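PDB 6CSJ: glycerol dehydrogenase from Bacillus coagulans, which probably oxidises glycerol and related polyols with NAD+, as a member of the iron-containing alcohol dehydrogenase family, and in this double mutant has acquired D-lactate dehydrogenase activity. Local coordinates for residues Met152-Leu165 and Ala221-Ile234. The protein carries 2 engineered substitutions. Numbering follows the deposited sequence.
Sequences MDTKVIASAPARLL and AEKHLVTEAVEKII
Ile234 of helix 228-248 meets Ile157 CG2 with its CD1, tip to tip at 3.7 Å, while its CG2 touches the methyl end of Met152. Its CG1 packs against Leu165 CD1, crossing that side chain at about a right angle; the other leucine methyl, CD2, rests 3.6 Å from Ala221 CB. One isoleucine thus joins strand 149-153 of the parallel sheet and helices 154-158 and 162-173 that follow it. Polar bonds hold both flanks. Thr154 OG1 donates to Glu231 OE2 at 2.8 Å, on the syn side but 31° out of the carboxylate plane; the bend at Glu231 chi2 (-80°) brings the carboxylate across the threonine. A leucine in place of Glu231 would probably leave the Thr154 hydroxyl without this acceptor. Between the flanks, Val226 CG2 sits 3.5 Å from Ala158 CB. At the far flank, His224, the positive-phi residue of the Schellman motif ending helix 197-221, donates from ND1 to Ala158 O (3.0 Å), which lies in the ring plane. That bond requires a hydrogen on ND1. The chemistry is therefore divided: an apolar centre sets the packing, and two directed bonds tie helix 154-158 to helix 228-248 and to the turn after helix 197-221.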
ATOM      1  N   MET A 152      -8.450  -6.661  -9.041  1.00 21.55           N
ATOM      2  CA  MET A 152      -8.755  -5.229  -9.035  1.00 22.30           C
ATOM      3  C   MET A 152      -9.962  -4.939  -9.943  1.00 23.26           C
ATOM      4  O   MET A 152      -9.847  -4.938 -11.177  1.00 20.60           O
ATOM      5  CB  MET A 152      -7.538  -4.406  -9.503  1.00 22.50           C
ATOM      6  CG  MET A 152      -6.230  -4.689  -8.783  1.00 22.23           C
ATOM      7  SD  MET A 152      -6.289  -4.546  -6.985  1.00 21.93           S
ATOM      8  CE  MET A 152      -6.303  -2.769  -6.744  1.00 20.64           C
ATOM      9  N   ASP A 153     -11.119  -4.714  -9.323  1.00 22.39           N
ATOM     10  CA  ASP A 153     -12.328  -4.312 -10.038  1.00 24.93           C
ATOM     11  C   ASP A 153     -12.271  -2.804 -10.179  1.00 23.09           C
ATOM     12  O   ASP A 153     -12.591  -2.068  -9.241  1.00 25.17           O
ATOM     13  CB  ASP A 153     -13.587  -4.749  -9.279  1.00 31.51           C
ATOM     14  CG  ASP A 153     -14.866  -4.622 -10.113  1.00 33.14           C
ATOM     15  OD1 ASP A 153     -15.042  -3.616 -10.838  1.00 37.13           O
ATOM     16  OD2 ASP A 153     -15.696  -5.549 -10.033  1.00 39.02           O
ATOM     17  N   THR A 154     -11.845  -2.345 -11.351  1.00 20.72           N
ATOM     18  CA  THR A 154     -11.571  -0.926 -11.563  1.00 18.91           C
ATOM     19  C   THR A 154     -12.836  -0.074 -11.525  1.00 20.48           C
ATOM     20  O   THR A 154     -12.771   1.103 -11.176  1.00 18.81           O
ATOM     21  CB  THR A 154     -10.816  -0.702 -12.879  1.00 18.47           C
ATOM     22  OG1 THR A 154     -11.555  -1.254 -13.964  1.00 20.83           O
ATOM     23  CG2 THR A 154      -9.472  -1.382 -12.810  1.00 21.92           C
ATOM     24  N   LYS A 155     -13.981  -0.673 -11.859  1.00 23.92           N
ATOM     25  CA  LYS A 155     -15.268   0.008 -11.776  1.00 28.11           C
ATOM     26  C   LYS A 155     -15.638   0.285 -10.326  1.00 26.44           C
ATOM     27  O   LYS A 155     -16.026   1.393  -9.987  1.00 31.20           O
ATOM     28  CB  LYS A 155     -16.365  -0.829 -12.445  1.00 36.74           C
ATOM     29  CG  LYS A 155     -17.688  -0.105 -12.631  1.00 42.50           C
ATOM     30  CD  LYS A 155     -18.841  -1.087 -12.851  1.00 44.55           C
ATOM     31  CE  LYS A 155     -20.091  -0.363 -13.307  1.00 45.64           C
ATOM     32  NZ  LYS A 155     -21.019  -1.284 -14.019  1.00 46.69           N
ATOM     33  N   VAL A 156     -15.509  -0.722  -9.468  1.00 28.96           N
ATOM     34  CA  VAL A 156     -15.747  -0.537  -8.035  1.00 27.93           C
ATOM     35  C   VAL A 156     -14.747   0.465  -7.451  1.00 28.67           C
ATOM     36  O   VAL A 156     -15.152   1.366  -6.718  1.00 29.45           O
ATOM     37  CB  VAL A 156     -15.707  -1.874  -7.263  1.00 31.18           C
ATOM     38  CG1 VAL A 156     -15.741  -1.641  -5.752  1.00 33.91           C
ATOM     39  CG2 VAL A 156     -16.863  -2.766  -7.701  1.00 28.87           C
ATOM     40  N   ILE A 157     -13.469   0.327  -7.809  1.00 24.73           N
ATOM     41  CA  ILE A 157     -12.403   1.201  -7.287  1.00 24.47           C
ATOM     42  C   ILE A 157     -12.611   2.673  -7.650  1.00 23.35           C
ATOM     43  O   ILE A 157     -12.378   3.559  -6.815  1.00 20.69           O
ATOM     44  CB  ILE A 157     -10.997   0.724  -7.734  1.00 22.78           C
ATOM     45  CG1 ILE A 157     -10.653  -0.606  -7.048  1.00 21.84           C
ATOM     46  CG2 ILE A 157      -9.911   1.763  -7.428  1.00 21.01           C
ATOM     47  CD1 ILE A 157      -9.625  -1.422  -7.787  1.00 24.09           C
ATOM     48  N   ALA A 158     -13.059   2.928  -8.874  1.00 22.61           N
ATOM     49  CA  ALA A 158     -13.312   4.294  -9.320  1.00 27.15           C
ATOM     50  C   ALA A 158     -14.446   4.991  -8.545  1.00 27.27           C
ATOM     51  O   ALA A 158     -14.481   6.215  -8.503  1.00 27.88           O
ATOM     52  CB  ALA A 158     -13.592   4.323 -10.824  1.00 29.78           C
ATOM     53  N   SER A 159     -15.361   4.233  -7.937  1.00 24.66           N
ATOM     54  CA  SER A 159     -16.420   4.825  -7.092  1.00 26.51           C
ATOM     55  C   SER A 159     -15.909   5.402  -5.751  1.00 25.02           C
ATOM     56  O   SER A 159     -16.621   6.181  -5.108  1.00 23.12           O
ATOM     57  CB  SER A 159     -17.563   3.838  -6.830  1.00 27.10           C
ATOM     58  OG  SER A 159     -17.297   3.018  -5.704  1.00 27.50           O
ATOM     59  N   ALA A 160     -14.696   5.028  -5.328  1.00 25.84           N
ATOM     60  CA  ALA A 160     -14.063   5.620  -4.132  1.00 24.84           C
ATOM     61  C   ALA A 160     -13.691   7.094  -4.343  1.00 21.96           C
ATOM     62  O   ALA A 160     -13.497   7.511  -5.473  1.00 20.78           O
ATOM     63  CB  ALA A 160     -12.825   4.821  -3.744  1.00 25.05           C
ATOM     64  N   PRO A 161     -13.594   7.884  -3.259  1.00 23.76           N
ATOM     65  CA  PRO A 161     -13.118   9.277  -3.406  1.00 23.49           C
ATOM     66  C   PRO A 161     -11.711   9.351  -4.023  1.00 23.21           C
ATOM     67  O   PRO A 161     -10.858   8.525  -3.691  1.00 24.66           O
ATOM     68  CB  PRO A 161     -13.081   9.803  -1.960  1.00 21.99           C
ATOM     69  CG  PRO A 161     -14.013   8.936  -1.200  1.00 22.47           C
ATOM     70  CD  PRO A 161     -14.010   7.581  -1.873  1.00 23.95           C
ATOM     71  N   ALA A 162     -11.489  10.327  -4.904  1.00 22.88           N
ATOM     72  CA  ALA A 162     -10.220  10.450  -5.633  1.00 22.63           C
ATOM     73  C   ALA A 162      -9.010  10.677  -4.720  1.00 23.30           C
ATOM     74  O   ALA A 162      -7.890  10.288  -5.060  1.00 24.27           O
ATOM     75  CB  ALA A 162     -10.306  11.543  -6.686  1.00 21.07           C
ATOM     76  N   ARG A 163      -9.240  11.296  -3.568  1.00 23.39           N
ATOM     77  CA  ARG A 163      -8.200  11.445  -2.553  1.00 27.95           C
ATOM     78  C   ARG A 163      -7.474  10.123  -2.252  1.00 26.70           C
ATOM     79  O   ARG A 163      -6.256  10.118  -2.037  1.00 26.00           O
ATOM     80  CB  ARG A 163      -8.791  12.010  -1.250  1.00 27.13           C
ATOM     81  CG  ARG A 163      -7.723  12.360  -0.232  1.00 26.39           C
ATOM     82  CD  ARG A 163      -8.288  12.875   1.063  1.00 26.86           C
ATOM     83  NE  ARG A 163      -7.202  13.027   2.029  1.00 28.97           N
ATOM     84  CZ  ARG A 163      -7.339  13.089   3.350  1.00 27.55           C
ATOM     85  NH1 ARG A 163      -8.530  13.014   3.922  1.00 28.81           N
ATOM     86  NH2 ARG A 163      -6.252  13.221   4.112  1.00 31.50           N
ATOM     87  N   LEU A 164      -8.229   9.027  -2.226  1.00 24.89           N
ATOM     88  CA  LEU A 164      -7.665   7.702  -1.975  1.00 23.55           C
ATOM     89  C   LEU A 164      -6.789   7.192  -3.121  1.00 21.15           C
ATOM     90  O   LEU A 164      -5.766   6.545  -2.869  1.00 20.60           O
ATOM     91  CB  LEU A 164      -8.765   6.692  -1.644  1.00 23.77           C
ATOM     92  CG  LEU A 164      -9.379   6.821  -0.235  1.00 25.95           C
ATOM     93  CD1 LEU A 164     -10.694   6.053  -0.150  1.00 24.88           C
ATOM     94  CD2 LEU A 164      -8.412   6.341   0.855  1.00 26.61           C
ATOM     95  N   LEU A 165      -7.174   7.466  -4.365  1.00 21.97           N
ATOM     96  CA  LEU A 165      -6.356   7.069  -5.518  1.00 22.17           C
ATOM     97  C   LEU A 165      -5.056   7.883  -5.538  1.00 22.37           C
ATOM     98  O   LEU A 165      -3.975   7.333  -5.796  1.00 19.83           O
ATOM     99  CB  LEU A 165      -7.111   7.253  -6.847  1.00 20.64           C
ATOM    100  CG  LEU A 165      -6.403   6.652  -8.072  1.00 21.38           C
ATOM    101  CD1 LEU A 165      -6.416   5.128  -8.039  1.00 21.88           C
ATOM    102  CD2 LEU A 165      -7.038   7.153  -9.352  1.00 24.26           C
ATOM    103  N   ALA A 221     -10.750  10.130 -12.239  1.00 24.68           N
ATOM    104  CA  ALA A 221     -11.191   9.529 -10.963  1.00 22.54           C
ATOM    105  C   ALA A 221     -11.985  10.485 -10.068  1.00 23.43           C
ATOM    106  O   ALA A 221     -12.839  10.041  -9.321  1.00 27.92           O
ATOM    107  CB  ALA A 221     -10.009   8.953 -10.197  1.00 22.35           C
ATOM    108  N   GLU A 222     -11.713  11.783 -10.151  1.00 21.79           N
ATOM    109  CA  GLU A 222     -12.537  12.815  -9.504  1.00 23.05           C
ATOM    110  C   GLU A 222     -14.024  12.751  -9.880  1.00 23.42           C
ATOM    111  O   GLU A 222     -14.863  13.144  -9.080  1.00 21.79           O
ATOM    112  CB  GLU A 222     -12.044  14.212  -9.887  1.00 25.64           C
ATOM    113  CG  GLU A 222     -10.813  14.669  -9.141  1.00 28.78           C
ATOM    114  CD  GLU A 222     -10.313  16.023  -9.601  1.00 32.54           C
ATOM    115  OE1 GLU A 222     -10.510  16.390 -10.792  1.00 32.42           O
ATOM    116  OE2 GLU A 222      -9.714  16.719  -8.765  1.00 43.90           O
ATOM    117  N   LYS A 223     -14.325  12.313 -11.101  1.00 23.16           N
ATOM    118  CA  LYS A 223     -15.700  12.141 -11.577  1.00 23.91           C
ATOM    119  C   LYS A 223     -16.138  10.676 -11.496  1.00 22.18           C
ATOM    120  O   LYS A 223     -17.158  10.293 -12.067  1.00 24.28           O
ATOM    121  CB  LYS A 223     -15.814  12.629 -13.020  1.00 26.73           C
ATOM    122  CG  LYS A 223     -15.452  14.075 -13.237  1.00 31.33           C
ATOM    123  CD  LYS A 223     -16.465  14.986 -12.584  1.00 41.47           C
ATOM    124  CE  LYS A 223     -16.337  16.428 -13.084  1.00 48.37           C
ATOM    125  NZ  LYS A 223     -15.175  17.170 -12.508  1.00 53.38           N
ATOM    126  N   HIS A 224     -15.360   9.864 -10.786  1.00 20.96           N
ATOM    127  CA  HIS A 224     -15.611   8.444 -10.616  1.00 20.29           C
ATOM    128  C   HIS A 224     -15.687   7.665 -11.928  1.00 21.11           C
ATOM    129  O   HIS A 224     -16.452   6.721 -12.051  1.00 18.54           O
ATOM    130  CB  HIS A 224     -16.843   8.231  -9.718  1.00 20.97           C
ATOM    131  CG  HIS A 224     -16.756   8.972  -8.421  1.00 22.41           C
ATOM    132  ND1 HIS A 224     -15.865   8.628  -7.424  1.00 24.09           N
ATOM    133  CD2 HIS A 224     -17.402  10.078  -7.980  1.00 23.43           C
ATOM    134  CE1 HIS A 224     -15.977   9.477  -6.417  1.00 26.48           C
ATOM    135  NE2 HIS A 224     -16.912  10.361  -6.724  1.00 25.75           N
ATOM    136  N   LEU A 225     -14.843   8.047 -12.883  1.00 19.70           N
ATOM    137  CA  LEU A 225     -14.814   7.442 -14.210  1.00 20.44           C
ATOM    138  C   LEU A 225     -13.518   6.682 -14.430  1.00 19.66           C
ATOM    139  O   LEU A 225     -12.481   7.044 -13.888  1.00 22.90           O
ATOM    140  CB  LEU A 225     -14.940   8.528 -15.278  1.00 21.39           C
ATOM    141  CG  LEU A 225     -16.148   9.457 -15.130  1.00 24.73           C
ATOM    142  CD1 LEU A 225     -15.997  10.699 -16.006  1.00 26.29           C
ATOM    143  CD2 LEU A 225     -17.457   8.714 -15.424  1.00 22.54           C
ATOM    144  N   VAL A 226     -13.597   5.634 -15.243  1.00 21.58           N
ATOM    145  CA  VAL A 226     -12.456   4.791 -15.572  1.00 21.33           C
ATOM    146  C   VAL A 226     -12.002   5.058 -17.001  1.00 22.30           C
ATOM    147  O   VAL A 226     -12.733   4.764 -17.952  1.00 23.02           O
ATOM    148  CB  VAL A 226     -12.811   3.300 -15.448  1.00 22.38           C
ATOM    149  CG1 VAL A 226     -11.585   2.425 -15.761  1.00 23.86           C
ATOM    150  CG2 VAL A 226     -13.382   3.005 -14.060  1.00 22.09           C
ATOM    151  N   THR A 227     -10.803   5.622 -17.137  1.00 22.67           N
ATOM    152  CA  THR A 227     -10.081   5.686 -18.412  1.00 19.69           C
ATOM    153  C   THR A 227      -8.864   4.764 -18.339  1.00 20.13           C
ATOM    154  O   THR A 227      -8.517   4.271 -17.268  1.00 21.53           O
ATOM    155  CB  THR A 227      -9.594   7.106 -18.704  1.00 18.43           C
ATOM    156  OG1 THR A 227      -8.640   7.499 -17.709  1.00 23.75           O
ATOM    157  CG2 THR A 227     -10.765   8.100 -18.714  1.00 19.08           C
ATOM    158  N   GLU A 228      -8.188   4.571 -19.468  1.00 19.66           N
ATOM    159  CA  GLU A 228      -6.958   3.775 -19.498  1.00 18.90           C
ATOM    160  C   GLU A 228      -5.836   4.360 -18.604  1.00 19.93           C
ATOM    161  O   GLU A 228      -4.971   3.622 -18.120  1.00 17.99           O
ATOM    162  CB  GLU A 228      -6.501   3.583 -20.947  1.00 20.89           C
ATOM    163  CG  GLU A 228      -5.169   2.870 -21.161  1.00 26.00           C
ATOM    164  CD  GLU A 228      -5.128   1.446 -20.631  1.00 26.74           C
ATOM    165  OE1 GLU A 228      -6.176   0.861 -20.321  1.00 31.05           O
ATOM    166  OE2 GLU A 228      -4.035   0.889 -20.527  1.00 37.07           O
ATOM    167  N   ALA A 229      -5.861   5.672 -18.367  1.00 18.78           N
ATOM    168  CA  ALA A 229      -4.939   6.298 -17.424  1.00 20.50           C
ATOM    169  C   ALA A 229      -5.207   5.795 -16.015  1.00 20.41           C
ATOM    170  O   ALA A 229      -4.271   5.525 -15.266  1.00 24.60           O
ATOM    171  CB  ALA A 229      -5.049   7.812 -17.470  1.00 18.30           C
ATOM    172  N   VAL A 230      -6.485   5.675 -15.662  1.00 20.11           N
ATOM    173  CA  VAL A 230      -6.870   5.136 -14.355  1.00 18.49           C
ATOM    174  C   VAL A 230      -6.450   3.672 -14.257  1.00 17.56           C
ATOM    175  O   VAL A 230      -5.926   3.264 -13.234  1.00 15.72           O
ATOM    176  CB  VAL A 230      -8.379   5.320 -14.068  1.00 17.35           C
ATOM    177  CG1 VAL A 230      -8.763   4.663 -12.749  1.00 18.13           C
ATOM    178  CG2 VAL A 230      -8.711   6.800 -14.013  1.00 17.24           C
ATOM    179  N   GLU A 231      -6.654   2.905 -15.327  1.00 19.87           N
ATOM    180  CA  GLU A 231      -6.196   1.509 -15.392  1.00 22.54           C
ATOM    181  C   GLU A 231      -4.693   1.386 -15.135  1.00 19.88           C
ATOM    182  O   GLU A 231      -4.272   0.547 -14.344  1.00 19.03           O
ATOM    183  CB  GLU A 231      -6.555   0.847 -16.738  1.00 24.55           C
ATOM    184  CG  GLU A 231      -8.058   0.651 -16.988  1.00 28.70           C
ATOM    185  CD  GLU A 231      -8.683  -0.563 -16.293  1.00 33.12           C
ATOM    186  OE1 GLU A 231      -7.962  -1.513 -15.916  1.00 31.97           O
ATOM    187  OE2 GLU A 231      -9.928  -0.562 -16.136  1.00 37.72           O
ATOM    188  N   LYS A 232      -3.888   2.230 -15.778  1.00 21.32           N
ATOM    189  CA  LYS A 232      -2.432   2.154 -15.606  1.00 21.50           C
ATOM    190  C   LYS A 232      -1.978   2.538 -14.199  1.00 18.34           C
ATOM    191  O   LYS A 232      -1.042   1.935 -13.670  1.00 14.87           O
ATOM    192  CB  LYS A 232      -1.714   3.020 -16.639  1.00 25.89           C
ATOM    193  CG  LYS A 232      -1.679   2.406 -18.018  1.00 31.24           C
ATOM    194  CD  LYS A 232      -0.961   3.324 -18.982  1.00 41.16           C
ATOM    195  CE  LYS A 232      -1.004   2.830 -20.417  1.00 44.87           C
ATOM    196  NZ  LYS A 232      -0.792   3.987 -21.327  1.00 48.24           N
ATOM    197  N   ILE A 233      -2.636   3.543 -13.616  1.00 16.24           N
ATOM    198  CA  ILE A 233      -2.336   3.993 -12.261  1.00 16.97           C
ATOM    199  C   ILE A 233      -2.728   2.937 -11.227  1.00 18.12           C
ATOM    200  O   ILE A 233      -1.991   2.717 -10.272  1.00 20.78           O
ATOM    201  CB  ILE A 233      -2.994   5.362 -11.956  1.00 18.66           C
ATOM    202  CG1 ILE A 233      -2.183   6.494 -12.611  1.00 22.69           C
ATOM    203  CG2 ILE A 233      -3.152   5.623 -10.460  1.00 17.57           C
ATOM    204  CD1 ILE A 233      -0.744   6.655 -12.133  1.00 21.44           C
ATOM    205  N   ILE A 234      -3.872   2.283 -11.412  1.00 20.12           N
ATOM    206  CA  ILE A 234      -4.274   1.205 -10.507  1.00 19.17           C
ATOM    207  C   ILE A 234      -3.246   0.070 -10.531  1.00 17.85           C
ATOM    208  O   ILE A 234      -2.868  -0.426  -9.474  1.00 16.70           O
ATOM    209  CB  ILE A 234      -5.719   0.730 -10.799  1.00 19.70           C
ATOM    210  CG1 ILE A 234      -6.697   1.809 -10.279  1.00 19.47           C
ATOM    211  CG2 ILE A 234      -5.994  -0.618 -10.142  1.00 18.64           C
ATOM    212  CD1 ILE A 234      -8.150   1.581 -10.629  1.00 18.88           C
TER